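Local atomic coordinates of quinone oxidoreductase (PDB entry 1IYZ), a protein that binds NADPH and probably uses it to reduce quinones, as a member of the zinc-free quinone oxidoreductase branch of the medium-chain dehydrogenase family. Residues V131-G136 / L194-K199; R152-A157 / K185-L190. All coordinates share one frame; numbering follows the deposited sequence.

Contact 1. Residues V131-G136 / L194-K199. With NDP (NADPH dihydro-nicotinamide-adenine-dinucleotide phosphate), chain B.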
loop_
_atom_site.group_PDB
_atom_site.type_symbol
_atom_site.label_atom_id
_atom_site.label_comp_id
_atom_site.label_asym_id
_atom_site.label_seq_id
_atom_site.Cartn_x
_atom_site.Cartn_y
_atom_site.Cartn_z
ATOM N N VAL A 131 -12.848 -8.491 3.390
ATOM C CA VAL A 131 -12.937 -7.111 3.860
ATOM C C VAL A 131 -13.284 -6.211 2.675
ATOM O O VAL A 131 -12.493 -6.084 1.733
ATOM C CB VAL A 131 -11.602 -6.626 4.473
ATOM C CG1 VAL A 131 -11.635 -5.102 4.674
ATOM C CG2 VAL A 131 -11.355 -7.326 5.801
ATOM N N GLN A 132 -14.467 -5.599 2.711
ATOM C CA GLN A 132 -14.894 -4.713 1.626
ATOM C C GLN A 132 -14.360 -3.312 1.897
ATOM O O GLN A 132 -13.881 -3.037 3.006
ATOM C CB GLN A 132 -16.414 -4.661 1.536
ATOM C CG GLN A 132 -17.101 -6.008 1.423
ATOM C CD GLN A 132 -18.609 -5.853 1.398
ATOM O OE1 GLN A 132 -19.173 -5.101 2.196
ATOM N NE2 GLN A 132 -19.267 -6.555 0.487
ATOM N N ALA A 133 -14.442 -2.430 0.897
ATOM C CA ALA A 133 -13.933 -1.063 1.041
ATOM C C ALA A 133 -12.565 -1.148 1.715
ATOM O O ALA A 133 -12.214 -0.318 2.553
ATOM C CB ALA A 133 -14.884 -0.238 1.885
ATOM N N ALA A 134 -11.804 -2.165 1.321
ATOM C CA ALA A 134 -10.491 -2.466 1.883
ATOM C C ALA A 134 -9.379 -1.430 1.767
ATOM O O ALA A 134 -8.289 -1.634 2.291
ATOM C CB ALA A 134 -10.010 -3.789 1.319
ATOM N N ALA A 135 -9.636 -0.324 1.087
ATOM C CA ALA A 135 -8.616 0.703 0.937
ATOM C C ALA A 135 -8.969 1.969 1.725
ATOM O O ALA A 135 -8.322 3.007 1.569
ATOM C CB ALA A 135 -8.433 1.027 -0.536
ATOM N N GLY A 136 -9.985 1.872 2.581
ATOM C CA GLY A 136 -10.408 3.015 3.364
ATOM C C GLY A 136 -9.948 2.948 4.804
ATOM O O GLY A 136 -9.145 2.086 5.166
ATOM N N LEU A 194 -17.127 -8.804 6.384
ATOM C CA LEU A 194 -17.377 -7.529 7.040
ATOM C C LEU A 194 -18.135 -6.681 6.020
ATOM O O LEU A 194 -17.557 -6.161 5.071
ATOM C CB LEU A 194 -16.051 -6.883 7.445
ATOM C CG LEU A 194 -15.196 -7.820 8.303
ATOM C CD1 LEU A 194 -13.903 -7.130 8.737
ATOM C CD2 LEU A 194 -16.005 -8.260 9.516
ATOM N N GLU A 195 -19.443 -6.573 6.220
ATOM C CA GLU A 195 -20.325 -5.833 5.315
ATOM C C GLU A 195 -20.440 -4.354 5.607
ATOM O O GLU A 195 -21.049 -3.963 6.601
ATOM C CB GLU A 195 -21.726 -6.435 5.355
ATOM C CG GLU A 195 -22.065 -7.312 4.181
ATOM C CD GLU A 195 -22.267 -6.518 2.916
ATOM O OE1 GLU A 195 -22.981 -5.497 2.977
ATOM O OE2 GLU A 195 -21.726 -6.919 1.860
ATOM N N VAL A 196 -19.874 -3.527 4.734
ATOM C CA VAL A 196 -19.955 -2.088 4.928
ATOM C C VAL A 196 -20.773 -1.478 3.797
ATOM O O VAL A 196 -21.136 -0.304 3.845
ATOM C CB VAL A 196 -18.552 -1.437 4.966
ATOM C CG1 VAL A 196 -17.725 -2.049 6.082
ATOM C CG2 VAL A 196 -17.859 -1.623 3.640
ATOM N N ARG A 197 -21.072 -2.294 2.789
ATOM C CA ARG A 197 -21.844 -1.848 1.633
ATOM C C ARG A 197 -23.334 -1.871 1.941
ATOM O O ARG A 197 -24.009 -0.837 1.893
ATOM C CB ARG A 197 -21.554 -2.748 0.436
ATOM C CG ARG A 197 -20.075 -2.846 0.098
ATOM C CD ARG A 197 -19.828 -2.513 -1.358
ATOM N NE ARG A 197 -20.170 -3.618 -2.242
ATOM C CZ ARG A 197 -20.571 -3.468 -3.497
ATOM N NH1 ARG A 197 -20.687 -2.250 -4.016
ATOM N NH2 ARG A 197 -20.849 -4.535 -4.232
ATOM N N GLY A 198 -23.847 -3.061 2.244
ATOM C CA GLY A 198 -25.250 -3.207 2.588
ATOM C C GLY A 198 -26.211 -3.473 1.446
ATOM O O GLY A 198 -27.246 -4.108 1.644
ATOM N N LYS A 199 -25.873 -3.001 0.251
ATOM C CA LYS A 199 -26.745 -3.178 -0.905
ATOM C C LYS A 199 -26.829 -4.617 -1.414
ATOM O O LYS A 199 -27.893 -5.061 -1.849
ATOM C CB LYS A 199 -26.301 -2.244 -2.039
HETATM P PA NDP B . -13.520 4.576 4.722
HETATM O O1A NDP B . -12.498 5.314 4.649
HETATM O O2A NDP B . -13.661 3.043 4.552
HETATM O O5B NDP B . -14.684 5.048 3.468
HETATM C C5B NDP B . -15.824 4.357 3.028
HETATM C C4B NDP B . -15.445 3.498 1.860
HETATM O O4B NDP B . -16.597 2.679 1.712
HETATM C C3B NDP B . -15.265 4.192 0.502
HETATM O O3B NDP B . -13.908 4.695 0.388
HETATM C C2B NDP B . -15.749 3.130 -0.475
HETATM O O2B NDP B . -14.623 2.369 -0.893
HETATM C C1B NDP B . -16.788 2.267 0.365
HETATM N N9A NDP B . -18.087 2.525 -0.276
HETATM C C8A NDP B . -18.853 1.660 -0.942
HETATM N N7A NDP B . -19.936 2.287 -1.418
HETATM C C5A NDP B . -19.799 3.534 -1.025
HETATM C C6A NDP B . -20.681 4.565 -1.320
HETATM N N6A NDP B . -21.784 4.393 -2.038
HETATM N N1A NDP B . -20.345 5.765 -0.843
HETATM C C2A NDP B . -19.217 5.983 -0.111
HETATM N N3A NDP B . -18.374 4.983 0.161
HETATM C C4A NDP B . -18.657 3.733 -0.308
HETATM O O3 NDP B . -14.642 4.626 5.816
HETATM P PN NDP B . -15.067 5.423 7.111
HETATM O O1N NDP B . -14.637 4.894 8.391
HETATM O O2N NDP B . -16.234 6.345 6.893
HETATM O O5D NDP B . -16.218 4.252 7.092
HETATM C C5D NDP B . -17.212 4.005 6.027
HETATM C C4D NDP B . -18.124 2.795 6.424
HETATM O O4D NDP B . -17.687 2.230 7.677
HETATM C C3D NDP B . -19.555 3.272 6.671
HETATM O O3D NDP B . -20.456 2.337 6.085
HETATM C C2D NDP B . -19.628 3.382 8.173
HETATM O O2D NDP B . -20.966 3.466 8.639
HETATM C C1D NDP B . -18.854 2.059 8.513
HETATM N N1N NDP B . -18.510 2.015 9.971
HETATM C C2N NDP B . -19.525 1.469 10.794
HETATM C C3N NDP B . -19.258 1.394 12.221
HETATM C C7N NDP B . -20.287 0.816 13.130
HETATM O O7N NDP B . -20.384 1.101 14.349
HETATM N N7N NDP B . -21.182 -0.088 12.649
HETATM C C4N NDP B . -18.018 1.866 12.693
HETATM C C5N NDP B . -17.049 2.392 11.873
HETATM C C6N NDP B . -17.289 2.468 10.507
HETATM P P2B NDP B . -14.593 1.629 -2.384
HETATM O O1X NDP B . -13.412 0.741 -2.329
HETATM O O2X NDP B . -15.861 0.895 -2.486
HETATM O O3X NDP B . -14.492 2.761 -3.324
#

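Contact 2. Residues R152-A157 / K185-L190. With NDP (NADPH dihydro-nicotinamide-adenine-dinucleotide phosphate), chain B.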
loop_
_atom_site.group_PDB
_atom_site.type_symbol
_atom_site.label_atom_id
_atom_site.label_comp_id
_atom_site.label_asym_id
_atom_site.label_seq_id
_atom_site.Cartn_x
_atom_site.Cartn_y
_atom_site.Cartn_z
ATOM N N ARG A 152 -6.956 -15.244 6.934
ATOM C CA ARG A 152 -6.596 -15.057 5.536
ATOM C C ARG A 152 -7.557 -13.971 5.067
ATOM O O ARG A 152 -8.774 -14.113 5.202
ATOM C CB ARG A 152 -6.835 -16.337 4.724
ATOM C CG ARG A 152 -6.542 -17.640 5.455
ATOM C CD ARG A 152 -5.515 -18.472 4.723
ATOM N NE ARG A 152 -5.737 -18.519 3.278
ATOM C CZ ARG A 152 -6.626 -19.295 2.673
ATOM N NH1 ARG A 152 -7.390 -20.107 3.391
ATOM N NH2 ARG A 152 -6.747 -19.254 1.350
ATOM N N VAL A 153 -7.007 -12.894 4.517
ATOM C CA VAL A 153 -7.806 -11.760 4.062
ATOM C C VAL A 153 -7.996 -11.603 2.554
ATOM O O VAL A 153 -7.029 -11.474 1.803
ATOM C CB VAL A 153 -7.208 -10.440 4.579
ATOM C CG1 VAL A 153 -8.047 -9.261 4.094
ATOM C CG2 VAL A 153 -7.111 -10.473 6.090
ATOM N N LEU A 154 -9.256 -11.612 2.127
ATOM C CA LEU A 154 -9.609 -11.405 0.725
ATOM C C LEU A 154 -10.110 -9.956 0.731
ATOM O O LEU A 154 -11.148 -9.654 1.332
ATOM C CB LEU A 154 -10.749 -12.331 0.303
ATOM C CG LEU A 154 -10.977 -12.595 -1.191
ATOM C CD1 LEU A 154 -12.414 -13.036 -1.403
ATOM C CD2 LEU A 154 -10.705 -11.360 -2.012
ATOM N N ALA A 155 -9.368 -9.062 0.084
ATOM C CA ALA A 155 -9.742 -7.650 0.056
ATOM C C ALA A 155 -10.536 -7.254 -1.173
ATOM O O ALA A 155 -10.262 -7.720 -2.270
ATOM C CB ALA A 155 -8.493 -6.773 0.165
ATOM N N ALA A 156 -11.523 -6.386 -0.974
ATOM C CA ALA A 156 -12.349 -5.904 -2.074
ATOM C C ALA A 156 -12.550 -4.387 -2.012
ATOM O O ALA A 156 -12.708 -3.800 -0.929
ATOM C CB ALA A 156 -13.698 -6.612 -2.071
ATOM N N ALA A 157 -12.533 -3.765 -3.188
ATOM C CA ALA A 157 -12.717 -2.326 -3.321
ATOM C C ALA A 157 -13.490 -2.053 -4.609
ATOM O O ALA A 157 -13.683 -2.957 -5.428
ATOM C CB ALA A 157 -11.361 -1.626 -3.357
ATOM N N LYS A 185 -15.246 -18.326 -4.988
ATOM C CA LYS A 185 -15.345 -19.728 -5.378
ATOM C C LYS A 185 -13.978 -20.402 -5.258
ATOM O O LYS A 185 -13.873 -21.521 -4.760
ATOM C CB LYS A 185 -15.877 -19.853 -6.814
ATOM N N ALA A 186 -12.935 -19.706 -5.702
ATOM C CA ALA A 186 -11.579 -20.239 -5.646
ATOM C C ALA A 186 -11.108 -20.489 -4.214
ATOM O O ALA A 186 -10.348 -21.427 -3.965
ATOM C CB ALA A 186 -10.626 -19.290 -6.340
ATOM N N TRP A 187 -11.552 -19.647 -3.280
ATOM C CA TRP A 187 -11.178 -19.774 -1.870
ATOM C C TRP A 187 -11.963 -20.880 -1.166
ATOM O O TRP A 187 -11.580 -21.340 -0.091
ATOM C CB TRP A 187 -11.404 -18.441 -1.141
ATOM C CG TRP A 187 -10.340 -17.413 -1.413
ATOM C CD1 TRP A 187 -9.835 -17.062 -2.632
ATOM C CD2 TRP A 187 -9.634 -16.624 -0.445
ATOM N NE1 TRP A 187 -8.856 -16.112 -2.484
ATOM C CE2 TRP A 187 -8.710 -15.824 -1.154
ATOM C CE3 TRP A 187 -9.687 -16.518 0.948
ATOM C CZ2 TRP A 187 -7.840 -14.928 -0.510
ATOM C CZ3 TRP A 187 -8.821 -15.625 1.588
ATOM C CH2 TRP A 187 -7.913 -14.845 0.856
ATOM N N GLY A 188 -13.061 -21.303 -1.781
ATOM C CA GLY A 188 -13.878 -22.352 -1.198
ATOM C C GLY A 188 -14.886 -21.795 -0.214
ATOM O O GLY A 188 -15.312 -22.483 0.710
ATOM N N GLY A 189 -15.268 -20.541 -0.417
ATOM C CA GLY A 189 -16.225 -19.917 0.473
ATOM C C GLY A 189 -15.550 -19.117 1.568
ATOM O O GLY A 189 -14.406 -19.377 1.943
ATOM N N LEU A 190 -16.269 -18.138 2.094
ATOM C CA LEU A 190 -15.726 -17.294 3.136
ATOM C C LEU A 190 -16.276 -17.640 4.508
ATOM O O LEU A 190 -17.459 -17.946 4.656
ATOM C CB LEU A 190 -16.020 -15.839 2.794
ATOM C CG LEU A 190 -15.256 -15.404 1.545
ATOM C CD1 LEU A 190 -15.930 -14.218 0.896
ATOM C CD2 LEU A 190 -13.827 -15.081 1.935
HETATM P PA NDP B . -13.520 4.576 4.722
HETATM O O1A NDP B . -12.498 5.314 4.649
HETATM O O2A NDP B . -13.661 3.043 4.552
HETATM O O5B NDP B . -14.684 5.048 3.468
HETATM C C5B NDP B . -15.824 4.357 3.028
HETATM C C4B NDP B . -15.445 3.498 1.860
HETATM O O4B NDP B . -16.597 2.679 1.712
HETATM C C3B NDP B . -15.265 4.192 0.502
HETATM O O3B NDP B . -13.908 4.695 0.388
HETATM C C2B NDP B . -15.749 3.130 -0.475
HETATM O O2B NDP B . -14.623 2.369 -0.893
HETATM C C1B NDP B . -16.788 2.267 0.365
HETATM N N9A NDP B . -18.087 2.525 -0.276
HETATM C C8A NDP B . -18.853 1.660 -0.942
HETATM N N7A NDP B . -19.936 2.287 -1.418
HETATM C C5A NDP B . -19.799 3.534 -1.025
HETATM C C6A NDP B . -20.681 4.565 -1.320
HETATM N N6A NDP B . -21.784 4.393 -2.038
HETATM N N1A NDP B . -20.345 5.765 -0.843
HETATM C C2A NDP B . -19.217 5.983 -0.111
HETATM N N3A NDP B . -18.374 4.983 0.161
HETATM C C4A NDP B . -18.657 3.733 -0.308
HETATM O O3 NDP B . -14.642 4.626 5.816
HETATM P PN NDP B . -15.067 5.423 7.111
HETATM O O1N NDP B . -14.637 4.894 8.391
HETATM O O2N NDP B . -16.234 6.345 6.893
HETATM O O5D NDP B . -16.218 4.252 7.092
HETATM C C5D NDP B . -17.212 4.005 6.027
HETATM C C4D NDP B . -18.124 2.795 6.424
HETATM O O4D NDP B . -17.687 2.230 7.677
HETATM C C3D NDP B . -19.555 3.272 6.671
HETATM O O3D NDP B . -20.456 2.337 6.085
HETATM C C2D NDP B . -19.628 3.382 8.173
HETATM O O2D NDP B . -20.966 3.466 8.639
HETATM C C1D NDP B . -18.854 2.059 8.513
HETATM N N1N NDP B . -18.510 2.015 9.971
HETATM C C2N NDP B . -19.525 1.469 10.794
HETATM C C3N NDP B . -19.258 1.394 12.221
HETATM C C7N NDP B . -20.287 0.816 13.130
HETATM O O7N NDP B . -20.384 1.101 14.349
HETATM N N7N NDP B . -21.182 -0.088 12.649
HETATM C C4N NDP B . -18.018 1.866 12.693
HETATM C C5N NDP B . -17.049 2.392 11.873
HETATM C C6N NDP B . -17.289 2.468 10.507
HETATM P P2B NDP B . -14.593 1.629 -2.384
HETATM O O1X NDP B . -13.412 0.741 -2.329
HETATM O O2X NDP B . -15.861 0.895 -2.486
HETATM O O3X NDP B . -14.492 2.761 -3.324
#

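Contact 1. Residues V131-G136 / L194-K199
Gln132 reaches across from the loop that follows strand 128-131 and plugs the turn after strand 190-195. Its chain runs extended beyond CG (chi2 178°), which carries the amide past Leu194 to the backbone of Val196. Gln132 OE1 accepts the N-H of Val196, 3.1 Å from its N, with the donor almost in line with the carbonyl bond; a weak, longer bond from Arg197 N shares the same oxygen. NE2 gives a weak, bent bond to Glu195 OE2, the two flat groups standing 70° apart. Glu195 is itself held at both oxygens: Glu195 OE1 takes Gly198 N at 2.7 Å and OE2 is also hydrogen-bonded to Ser204 OG. This buried polar cluster ties together the ends of two parallel strands of a Rossmann fold, just where the dinucleotide lies across them. Val131 CG2 and Leu194 CD1 lie side by side at 3.9 Å. Ala133 CB touches Val196 CG2 at 3.7 Å and also faces the NADPH ribose. The solvent side is at Arg197, the partly exposed member of the contact: its CG comes against Gln132 OE1, and its guanidinium forms a salt bridge with Glu221 through NH1 and a cation-pi contact with Tyr177, both NADPH-binding residues.

Contact 2. Residues R152-A157 / K185-L190
Strand 152-157 runs extended past the C-terminal end of helix 180-187, and the nearest alpha carbons of the two segments, those of Leu154 and Leu190, are still 8.8 Å apart, so side chains must span the gap. Trp187 does most of the spanning. Its CG sits anti to the carbonyl carbon (chi1 -77°), and the indole projects from the last helical turn onto the strand, with Arg152 and Leu154 on opposite faces. Leu154 CB lies over the six-membered ring of Trp187, 3.9 Å from its centroid and 14° off the normal, a CH-pi contact; Leu154 CG rests nearer the junction of the two rings, 3.9 Å from Trp187 CE2. On the other face the Arg152 guanidinium is stacked almost parallel, the planes 10° apart, but displaced: Arg152 CZ is 4.8 Å from the centroid of the Trp187 six-membered ring, an off-centre cation-pi contact with NH2 above the rim near CE3. Bends at chi2 and chi3 fold the arginine chain back over the ring, and Arg152 CB adds a contact of 3.8 Å to Trp187 CZ3. Beyond the indole, Leu190 CD2 meets Leu154 CD1 at 4.2 Å, the two leucines crossing at about a right angle. The helix ends in a Schellman motif at Gly188, whose positive phi lets the chain turn into strand 190-195 in this alpha-to-beta connection of the Rossmann fold. Polar ends are anchored outside the pair: Arg152 NE forms a salt bridge with Glu172, and Trp187 NE1 bonds to Glu173. The chemistry is thus dispersion on one face and a cation on the other, with the nearby carboxylates probably offsetting the arginine charge and restraining how each flat group can turn.

Overall arrangement
Both contacts belong to the six-stranded parallel sheet of the nucleotide-binding domain, with their centres about 13 Å apart. Along the chain, contact 2 is nested within contact 1: strand 128-131 and its loop come first, then strand 152-157, helix 180-187 and finally strand 190-195. In the sheet, strand 128-131 lies between 152-157 and 190-195, and the two contacts meet there through probable hydrogen bonds of Val131 N with Leu154 O and of Val131 O with Ala156 N. Contact 1 gathers strand ends and loops around NADPH, whereas contact 2 packs a helix end near the start of strand 152-157, the far end of which reaches the cofactor's 2'-phosphate at Ala157.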